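Local coordinates for uncharacterized protein (PDB 4Q53) that is of unknown function but belongs to the DUF4783 family and adopts a cystatin-like fold, as in the NTF2 clan, at residues Ala11-Ser17 with Met48-Phe52; Leu20-Gly25 with Val99-Ile103; His55-Asn61 with Gly76-Asn82. All blocks are in the same frame, centred on the assembly; numbering follows the deposited sequence. Where two conformers were deposited one is given.

Interaction 1: Ala11-Ser17 with Met48-Phe52; sequences AFKEGNS and MAAFF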
loop_
_atom_site.group_PDB
_atom_site.type_symbol
_atom_site.label_atom_id
_atom_site.label_comp_id
_atom_site.label_asym_id
_atom_site.label_seq_id
_atom_site.Cartn_x
_atom_site.Cartn_y
_atom_site.Cartn_z
ATOM N N ALA A 11 -3.441 -7.155 -3.915
ATOM C CA ALA A 11 -4.438 -6.124 -3.676
ATOM C C ALA A 11 -4.151 -4.877 -4.498
ATOM O O ALA A 11 -5.068 -4.265 -5.047
ATOM C CB ALA A 11 -4.501 -5.783 -2.207
ATOM N N PHE A 12 -2.883 -4.475 -4.569
ATOM C CA PHE A 12 -2.513 -3.349 -5.412
ATOM C C PHE A 12 -2.705 -3.661 -6.888
ATOM O O PHE A 12 -3.206 -2.825 -7.629
ATOM C CB PHE A 12 -1.079 -2.896 -5.143
ATOM C CG PHE A 12 -0.970 -1.883 -4.039
ATOM C CD1 PHE A 12 -0.799 -2.283 -2.740
ATOM C CD2 PHE A 12 -1.059 -0.527 -4.312
ATOM C CE1 PHE A 12 -0.715 -1.356 -1.721
ATOM C CE2 PHE A 12 -0.992 0.413 -3.287
ATOM C CZ PHE A 12 -0.810 -0.001 -1.997
ATOM N N LYS A 13 -2.323 -4.862 -7.318
ATOM C CA LYS A 13 -2.505 -5.256 -8.720
ATOM C C LYS A 13 -3.968 -5.148 -9.150
ATOM O O LYS A 13 -4.282 -4.803 -10.297
ATOM C CB LYS A 13 -2.035 -6.695 -8.951
ATOM C CG LYS A 13 -0.523 -6.831 -9.032
ATOM C CD LYS A 13 -0.124 -8.289 -9.207
ATOM C CE LYS A 13 1.362 -8.460 -9.450
ATOM N NZ LYS A 13 1.785 -8.021 -10.815
ATOM N N GLU A 14 -4.863 -5.429 -8.212
ATOM C CA GLU A 14 -6.292 -5.450 -8.492
ATOM C C GLU A 14 -6.998 -4.160 -8.083
ATOM O O GLU A 14 -8.195 -4.018 -8.305
ATOM C CB GLU A 14 -6.934 -6.618 -7.755
ATOM C CG GLU A 14 -6.299 -7.966 -8.062
ATOM C CD GLU A 14 -6.714 -9.026 -7.076
ATOM O OE1 GLU A 14 -7.876 -8.986 -6.620
ATOM O OE2 GLU A 14 -5.877 -9.883 -6.724
ATOM N N GLY A 15 -6.278 -3.227 -7.465
ATOM C CA GLY A 15 -6.897 -1.990 -7.019
ATOM C C GLY A 15 -8.026 -2.266 -6.044
ATOM O O GLY A 15 -9.099 -1.656 -6.121
ATOM N N ASN A 16 -7.765 -3.181 -5.115
ATOM C CA ASN A 16 -8.808 -3.635 -4.202
ATOM C C ASN A 16 -8.481 -3.339 -2.739
ATOM O O ASN A 16 -7.699 -4.017 -2.084
ATOM C CB ASN A 16 -9.115 -5.116 -4.421
ATOM C CG ASN A 16 -10.425 -5.523 -3.792
ATOM O OD1 ASN A 16 -10.808 -4.987 -2.756
ATOM N ND2 ASN A 16 -11.135 -6.456 -4.423
ATOM N N SER A 17 -9.104 -2.281 -2.218
ATOM C CA SER A 17 -8.846 -1.853 -0.843
ATOM C C SER A 17 -9.407 -2.817 0.193
ATOM O O SER A 17 -8.882 -2.907 1.307
ATOM C CB SER A 17 -9.377 -0.432 -0.597
ATOM O OG SER A 17 -10.778 -0.375 -0.749
HETATM N N MSE A 48 -7.648 4.357 0.837
HETATM C CA MSE A 48 -7.185 3.523 -0.271
HETATM C C MSE A 48 -8.324 3.218 -1.250
HETATM O O MSE A 48 -8.098 3.156 -2.454
HETATM C CB MSE A 48 -6.474 2.262 0.246
HETATM C CG MSE A 48 -5.104 2.557 0.888
HETATM SE SE MSE A 48 -3.915 3.591 -0.252
HETATM C CE MSE A 48 -3.988 2.497 -1.860
ATOM N N ALA A 49 -9.548 3.043 -0.746
ATOM C CA ALA A 49 -10.694 2.824 -1.622
ATOM C C ALA A 49 -10.861 4.025 -2.545
ATOM O O ALA A 49 -11.070 3.879 -3.751
ATOM C CB ALA A 49 -11.985 2.590 -0.814
ATOM N N ALA A 50 -10.774 5.223 -1.977
ATOM C CA ALA A 50 -10.911 6.433 -2.785
ATOM C C ALA A 50 -9.755 6.516 -3.789
ATOM O O ALA A 50 -9.944 6.894 -4.946
ATOM C CB ALA A 50 -10.940 7.671 -1.909
ATOM N N PHE A 51 -8.553 6.165 -3.357
ATOM C CA PHE A 51 -7.421 6.251 -4.263
ATOM C C PHE A 51 -7.613 5.324 -5.456
ATOM O O PHE A 51 -7.454 5.740 -6.599
ATOM C CB PHE A 51 -6.092 5.932 -3.575
ATOM C CG PHE A 51 -4.916 6.076 -4.501
ATOM C CD1 PHE A 51 -4.333 7.317 -4.717
ATOM C CD2 PHE A 51 -4.437 4.981 -5.209
ATOM C CE1 PHE A 51 -3.279 7.460 -5.600
ATOM C CE2 PHE A 51 -3.400 5.126 -6.102
ATOM C CZ PHE A 51 -2.817 6.364 -6.289
ATOM N N PHE A 52 -7.982 4.077 -5.196
ATOM C CA PHE A 52 -8.174 3.121 -6.290
ATOM C C PHE A 52 -9.357 3.493 -7.188
ATOM O O PHE A 52 -9.336 3.211 -8.381
ATOM C CB PHE A 52 -8.348 1.693 -5.760
ATOM C CG PHE A 52 -7.088 1.084 -5.173
ATOM C CD1 PHE A 52 -5.835 1.285 -5.741
ATOM C CD2 PHE A 52 -7.176 0.289 -4.052
ATOM C CE1 PHE A 52 -4.705 0.696 -5.180
ATOM C CE2 PHE A 52 -6.063 -0.292 -3.496
ATOM C CZ PHE A 52 -4.827 -0.103 -4.069
#
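The segment A11-S17 carries the end of helix 6-14 and the turn that leaves it, and it meets one turn of helix 41-54 at M48-F52. The backbones come closest after the first helix has ended: the CA atoms of G15 and F52 lie 5.3 Å apart, those of S17 and A49 5.1 Å. G15 has positive phi, which favours glycine, and closes a Schellman motif, in which N16 N bonds to A11 O at 2.9 Å and G15 N to F12 O at 3.1 Å. N16 then takes the N-cap position of the short helix 17-20, its OD1 accepting from E19 N.

F52 fills the gap between the two segments. G15 CA sits over its ring, 3.6 Å from the centroid and 11° off the normal, a CH-pi contact. The edge of F52 in turn points at the face of F12 in an offset edge-to-face pair, with centroids 5.5 Å apart and planes at 84°. Selenomethionine M48 extends the apolar patch, its CE 3.9 Å from F12 CE2. S17 CB lies 4.0 Å from M48 CB, while S17 OG bonds to E45 one turn earlier on helix 41-54. No hydrogen bond joins the two segments. This is side-chain packing of a Schellman-terminated helix end against a second helix, a buried contact in the helical layer that the sheet of the cystatin-like fold curls around.

Interaction 2: Leu20-Gly25 with Val99-Ile103; sequences LNKYLG and VIHQI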
loop_
_atom_site.group_PDB
_atom_site.type_symbol
_atom_site.label_atom_id
_atom_site.label_comp_id
_atom_site.label_asym_id
_atom_site.label_seq_id
_atom_site.Cartn_x
_atom_site.Cartn_y
_atom_site.Cartn_z
ATOM N N LEU A 20 -6.798 -5.310 0.569
ATOM C CA LEU A 20 -5.653 -4.692 1.223
ATOM C C LEU A 20 -5.874 -4.605 2.735
ATOM O O LEU A 20 -4.952 -4.737 3.544
ATOM C CB LEU A 20 -5.405 -3.308 0.619
ATOM C CG LEU A 20 -4.201 -2.548 1.172
ATOM C CD1 LEU A 20 -2.900 -3.286 0.863
ATOM C CD2 LEU A 20 -4.174 -1.154 0.603
ATOM N N ASN A 21 -7.125 -4.426 3.110
ATOM C CA ASN A 21 -7.502 -4.240 4.504
ATOM C C ASN A 21 -7.053 -5.252 5.571
ATOM O O ASN A 21 -7.238 -5.092 6.676
ATOM C CB ASN A 21 -9.032 -4.045 4.575
ATOM C CG ASN A 21 -9.521 -3.682 5.969
ATOM O OD1 ASN A 21 -9.184 -2.630 6.500
ATOM N ND2 ASN A 21 -10.298 -4.567 6.576
ATOM N N LYS A 22 -6.953 -6.447 4.971
ATOM C CA LYS A 22 -6.680 -7.696 5.642
ATOM C C LYS A 22 -5.286 -7.548 6.117
ATOM O O LYS A 22 -4.934 -8.063 7.187
ATOM C CB LYS A 22 -6.718 -8.893 4.682
ATOM C CG LYS A 22 -8.093 -9.397 4.270
ATOM C CD LYS A 22 -7.985 -10.600 3.317
ATOM C CE LYS A 22 -7.142 -11.730 3.899
ATOM N NZ LYS A 22 -7.006 -12.882 2.973
ATOM N N TYR A 23 -4.468 -6.859 5.315
ATOM C CA TYR A 23 -3.094 -6.630 5.812
ATOM C C TYR A 23 -2.723 -5.324 6.509
ATOM O O TYR A 23 -1.574 -5.111 6.852
ATOM C CB TYR A 23 -2.189 -6.837 4.595
ATOM C CG TYR A 23 -2.620 -8.069 3.833
ATOM C CD1 TYR A 23 -2.316 -9.330 4.316
ATOM C CD2 TYR A 23 -3.397 -7.978 2.679
ATOM C CE1 TYR A 23 -2.720 -10.472 3.649
ATOM C CE2 TYR A 23 -3.804 -9.123 1.995
ATOM C CZ TYR A 23 -3.473 -10.365 2.503
ATOM O OH TYR A 23 -3.864 -11.506 1.849
ATOM N N LEU A 24 -3.694 -4.464 6.736
ATOM C CA LEU A 24 -3.416 -3.169 7.351
ATOM C C LEU A 24 -3.235 -3.295 8.863
ATOM O O LEU A 24 -3.939 -4.064 9.512
ATOM C CB LEU A 24 -4.546 -2.173 7.044
ATOM C CG LEU A 24 -4.711 -1.747 5.577
ATOM C CD1 LEU A 24 -5.934 -0.867 5.404
ATOM C CD2 LEU A 24 -3.471 -1.044 5.071
ATOM N N GLY A 25 -2.266 -2.568 9.413
ATOM C CA GLY A 25 -2.134 -2.413 10.854
ATOM C C GLY A 25 -3.271 -1.591 11.428
ATOM O O GLY A 25 -4.065 -1.002 10.692
ATOM N N VAL A 99 2.209 -6.609 9.252
ATOM C CA VAL A 99 1.094 -5.740 8.876
ATOM C C VAL A 99 1.645 -4.427 8.362
ATOM O O VAL A 99 2.748 -4.012 8.718
ATOM C CB VAL A 99 0.118 -5.486 10.059
ATOM C CG1 VAL A 99 -0.517 -6.794 10.506
ATOM C CG2 VAL A 99 0.839 -4.808 11.207
ATOM N N ILE A 100 0.865 -3.776 7.520
ATOM C CA ILE A 100 1.284 -2.505 6.971
ATOM C C ILE A 100 1.178 -1.393 7.997
ATOM O O ILE A 100 0.110 -1.167 8.581
ATOM C CB ILE A 100 0.424 -2.114 5.744
ATOM C CG1 ILE A 100 0.597 -3.150 4.639
ATOM C CG2 ILE A 100 0.828 -0.747 5.201
ATOM C CD1 ILE A 100 -0.426 -3.034 3.553
ATOM N N HIS A 101 2.285 -0.678 8.156
ATOM C CA HIS A 101 2.367 0.459 9.056
ATOM C C HIS A 101 2.477 1.797 8.300
ATOM O O HIS A 101 2.119 2.846 8.834
ATOM C CB HIS A 101 3.582 0.270 9.960
ATOM C CG HIS A 101 3.877 1.440 10.835
ATOM N ND1 HIS A 101 2.987 1.913 11.776
ATOM C CD2 HIS A 101 4.968 2.236 10.912
ATOM C CE1 HIS A 101 3.520 2.951 12.396
ATOM N NE2 HIS A 101 4.721 3.167 11.890
ATOM N N GLN A 102 2.984 1.763 7.072
ATOM C CA GLN A 102 3.098 2.980 6.254
ATOM C C GLN A 102 2.932 2.642 4.783
ATOM O O GLN A 102 3.490 1.642 4.303
ATOM C CB GLN A 102 4.446 3.692 6.486
ATOM C CG GLN A 102 4.632 4.988 5.692
ATOM C CD GLN A 102 5.884 5.750 6.095
ATOM O OE1 GLN A 102 6.711 6.073 5.265
ATOM N NE2 GLN A 102 5.994 6.083 7.375
ATOM N N ILE A 103 2.169 3.482 4.081
ATOM C CA ILE A 103 2.068 3.438 2.629
ATOM C C ILE A 103 2.410 4.821 2.107
ATOM O O ILE A 103 1.773 5.803 2.501
ATOM C CB ILE A 103 0.644 3.076 2.146
ATOM C CG1 ILE A 103 0.202 1.739 2.753
ATOM C CG2 ILE A 103 0.571 3.075 0.629
ATOM C CD1 ILE A 103 -1.200 1.317 2.383
#
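Two backbone hydrogen bonds join these segments, and both use I100. Its N donates to Y23 O at 2.9 Å, nearly straight at 172°, and its O accepts from G25 N, also at 2.9 Å but more bent at 150°. I100 thus has both backbone polar atoms paired with the residues flanking L24, which is the pattern of a parallel bridge; the CA atoms of L24 and I100 are 4.8 Å apart. Y23 O has a further neighbour in V99 CA at 3.4 Å, a CA-H...O contact. Y23 N, for its part, is satisfied within its own segment by L20 O at 2.8 Å, closing the type I turn that brings the chain from helix 17-20 into the short strand 24-25.

In the cystatin-like fold of this protein a curled sheet wraps around helices, and here the chain leaving helix 17-20 first pairs with the long strand 97-107. That strand has other partners: V99 bonds through its backbone to R92, and beyond the bridge H101 and I103 bond to D29, so strand 28-32 takes up the parallel pairing where strand 24-25 leaves off.

The side chains add an apolar cluster. I100 CD1 lies 3.7 Å from L20 CD1 and 3.9 Å from L24 CD2, and I103 CD1 is 4.2 Å from L24 CD2. G25 lies close to V99, its N 3.8 Å from V99 CB; a side chain on G25 would run into I100 O. V8 of helix 6-14 packs against L20, Y23 and I100.

Interaction 3: His55-Asn61 with Gly76-Asn82; sequences HKVGSFN and GILMTAN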
loop_
_atom_site.group_PDB
_atom_site.type_symbol
_atom_site.label_atom_id
_atom_site.label_comp_id
_atom_site.label_asym_id
_atom_site.label_seq_id
_atom_site.Cartn_x
_atom_site.Cartn_y
_atom_site.Cartn_z
ATOM N N HIS A 55 -7.986 6.182 -9.453
ATOM C CA HIS A 55 -6.811 5.787 -10.233
ATOM C C HIS A 55 -6.943 4.306 -10.593
ATOM O O HIS A 55 -6.454 3.441 -9.875
ATOM C CB HIS A 55 -5.519 6.055 -9.433
ATOM C CG HIS A 55 -5.427 7.453 -8.904
ATOM N ND1 HIS A 55 -6.003 7.838 -7.712
ATOM C CD2 HIS A 55 -4.888 8.574 -9.440
ATOM C CE1 HIS A 55 -5.792 9.126 -7.518
ATOM N NE2 HIS A 55 -5.112 9.597 -8.548
ATOM N N LYS A 56 -7.610 4.027 -11.710
ATOM C CA LYS A 56 -7.915 2.652 -12.095
ATOM C C LYS A 56 -6.632 1.906 -12.403
ATOM O O LYS A 56 -5.939 2.227 -13.361
ATOM C CB LYS A 56 -8.833 2.637 -13.320
ATOM C CG LYS A 56 -9.294 1.253 -13.742
ATOM C CD LYS A 56 -10.025 1.295 -15.083
ATOM C CE LYS A 56 -10.348 -0.102 -15.578
ATOM N NZ LYS A 56 -10.963 -0.064 -16.931
ATOM N N VAL A 57 -6.325 0.894 -11.602
ATOM C CA VAL A 57 -5.044 0.226 -11.720
ATOM C C VAL A 57 -4.954 -0.660 -12.961
ATOM O O VAL A 57 -5.839 -1.484 -13.222
ATOM C CB VAL A 57 -4.724 -0.595 -10.456
ATOM C CG1 VAL A 57 -3.439 -1.392 -10.654
ATOM C CG2 VAL A 57 -4.606 0.332 -9.240
ATOM N N GLY A 58 -3.883 -0.460 -13.728
ATOM C CA GLY A 58 -3.518 -1.332 -14.827
ATOM C C GLY A 58 -2.496 -2.386 -14.456
ATOM O O GLY A 58 -2.588 -3.520 -14.916
ATOM N N SER A 59 -1.502 -2.027 -13.648
ATOM C CA SER A 59 -0.486 -2.985 -13.236
ATOM C C SER A 59 0.200 -2.507 -11.971
ATOM O O SER A 59 0.202 -1.303 -11.658
ATOM C CB SER A 59 0.552 -3.202 -14.349
ATOM O OG SER A 59 1.341 -2.040 -14.584
ATOM N N PHE A 60 0.786 -3.454 -11.246
ATOM C CA PHE A 60 1.678 -3.153 -10.132
ATOM C C PHE A 60 2.835 -4.122 -10.231
ATOM O O PHE A 60 2.640 -5.332 -10.251
ATOM C CB PHE A 60 0.969 -3.283 -8.787
ATOM C CG PHE A 60 1.835 -2.943 -7.611
ATOM C CD1 PHE A 60 2.450 -1.713 -7.526
ATOM C CD2 PHE A 60 2.033 -3.857 -6.602
ATOM C CE1 PHE A 60 3.256 -1.388 -6.441
ATOM C CE2 PHE A 60 2.828 -3.539 -5.524
ATOM C CZ PHE A 60 3.447 -2.302 -5.451
ATOM N N ASN A 61 4.035 -3.576 -10.308
ATOM C CA ASN A 61 5.232 -4.383 -10.415
ATOM C C ASN A 61 6.226 -3.993 -9.349
ATOM O O ASN A 61 6.652 -2.836 -9.273
ATOM C CB ASN A 61 5.862 -4.231 -11.793
ATOM C CG ASN A 61 5.018 -4.872 -12.887
ATOM O OD1 ASN A 61 5.074 -6.083 -13.101
ATOM N ND2 ASN A 61 4.224 -4.065 -13.572
ATOM N N GLY A 76 7.483 -0.665 -5.404
ATOM C CA GLY A 76 7.115 -0.965 -6.766
ATOM C C GLY A 76 6.480 0.201 -7.481
ATOM O O GLY A 76 6.298 1.287 -6.916
ATOM N N ILE A 77 6.109 -0.059 -8.727
ATOM C CA ILE A 77 5.501 0.933 -9.594
ATOM C C ILE A 77 4.072 0.533 -9.924
ATOM O O ILE A 77 3.806 -0.571 -10.418
ATOM C CB ILE A 77 6.283 1.106 -10.920
ATOM C CG1 ILE A 77 7.724 1.535 -10.678
ATOM C CG2 ILE A 77 5.605 2.099 -11.843
ATOM C CD1 ILE A 77 7.897 2.947 -10.302
ATOM N N LEU A 78 3.160 1.466 -9.661
ATOM C CA LEU A 78 1.736 1.298 -9.920
ATOM C C LEU A 78 1.351 2.110 -11.140
ATOM O O LEU A 78 1.456 3.329 -11.127
ATOM C CB LEU A 78 0.941 1.773 -8.702
ATOM C CG LEU A 78 -0.561 1.511 -8.691
ATOM C CD1 LEU A 78 -0.842 0.029 -8.482
ATOM C CD2 LEU A 78 -1.225 2.344 -7.626
HETATM N N MSE A 79 0.929 1.422 -12.200
HETATM C CA MSE A 79 0.477 2.106 -13.394
HETATM C C MSE A 79 -1.040 2.149 -13.378
HETATM O O MSE A 79 -1.700 1.140 -13.114
HETATM C CB MSE A 79 0.992 1.390 -14.631
HETATM C CG MSE A 79 2.506 1.488 -14.797
HETATM SE SE MSE A 79 3.129 0.596 -16.418
HETATM C CE MSE A 79 2.033 1.574 -17.690
ATOM N N THR A 80 -1.585 3.340 -13.609
ATOM C CA THR A 80 -3.037 3.518 -13.565
ATOM C C THR A 80 -3.522 4.354 -14.730
ATOM O O THR A 80 -2.725 4.933 -15.465
ATOM C CB THR A 80 -3.552 4.170 -12.239
ATOM O OG1 THR A 80 -3.537 5.598 -12.349
ATOM C CG2 THR A 80 -2.747 3.720 -11.024
ATOM N N ALA A 81 -4.842 4.404 -14.888
ATOM C CA ALA A 81 -5.464 5.205 -15.933
ATOM C C ALA A 81 -5.402 6.704 -15.618
ATOM O O ALA A 81 -5.780 7.523 -16.455
ATOM C CB ALA A 81 -6.920 4.755 -16.148
ATOM N N ASN A 82 -4.920 7.057 -14.423
ATOM C CA ASN A 82 -4.820 8.456 -13.991
ATOM C C ASN A 82 -3.472 8.697 -13.288
ATOM O O ASN A 82 -3.415 9.130 -12.142
ATOM C CB ASN A 82 -6.013 8.792 -13.082
ATOM C CG ASN A 82 -6.084 10.264 -12.685
ATOM O OD1 ASN A 82 -5.510 11.148 -13.330
ATOM N ND2 ASN A 82 -6.799 10.530 -11.596
HETATM O O HOH W 1 3.635 -1.369 -13.120
#
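A classic beta bulge interrupts this antiparallel pairing: G58 and S59 both face selenomethionine M79, and M79 O accepts from both their amides, at 2.8 Å from G58 N and 3.2 Å from S59 N. The register therefore shifts by one residue between the V57-T80 pair and the S59-M79 pair. Past the bulge the pattern is regular. M79 N donates to S59 O at 2.9 Å, and the hydrogen-bonded pair N61 and I77 exchanges two bonds, N61 N to I77 O at 3.0 Å and I77 N to N61 O at 2.9 Å. Before it, A81 N reaches K56 O at 2.9 Å, just as the second strand ends in an ST turn with T80 OG1 accepting from N82 N, also at 2.9 Å; T80 OG1 hydrogen-bonds to G83 O as well.

The two faces differ in character. V57, F60, L78 and T80 share one, where L78 CD1 lies 3.7 Å from V57 CG1 and 3.8 Å from F60 CB. S59, N61, I77 and M79 share the other, where a water is bound 2.8 Å from each of S59 OG, N61 ND2 and I77 O, accepting from N61 and donating to I77. G76 lies close to the F60 ring, its C atom 3.7 Å from F60 CE1.

These segments form the open end of the hairpin of strands 57-67 and 71-80. The V57 and L78 side chains lean on F52 and F51 of helix 41-54, and F60 meets F12 of helix 6-14. H55 stacks on F51, while strand 83-87 continues the sheet by pairing its V87 with G76 and its F85 with L78.

Interactions 1 and 2 are buried, whereas interaction 3 is part core and part surface. Their chemistry follows: interaction 1 joins helices through aromatic and apolar packing, interaction 2 mixes two backbone bonds with an aliphatic cluster, and interaction 3 is mainly strand pairing, with a mostly apolar face of V57, F60 and L78 and an opposite face where S59, N61 and I77 hold a water. Interaction 1 touches both others. F12 CE1 packs on L20 CD1 of interaction 2 at 3.9 Å, and F12 CB on F60 CD2 of interaction 3 at 3.6 Å; K13 NZ probably bonds to F60 O at 2.9 Å. Interactions 2 and 3 hold distant parts of the same sheet, their centres about 19 Å apart.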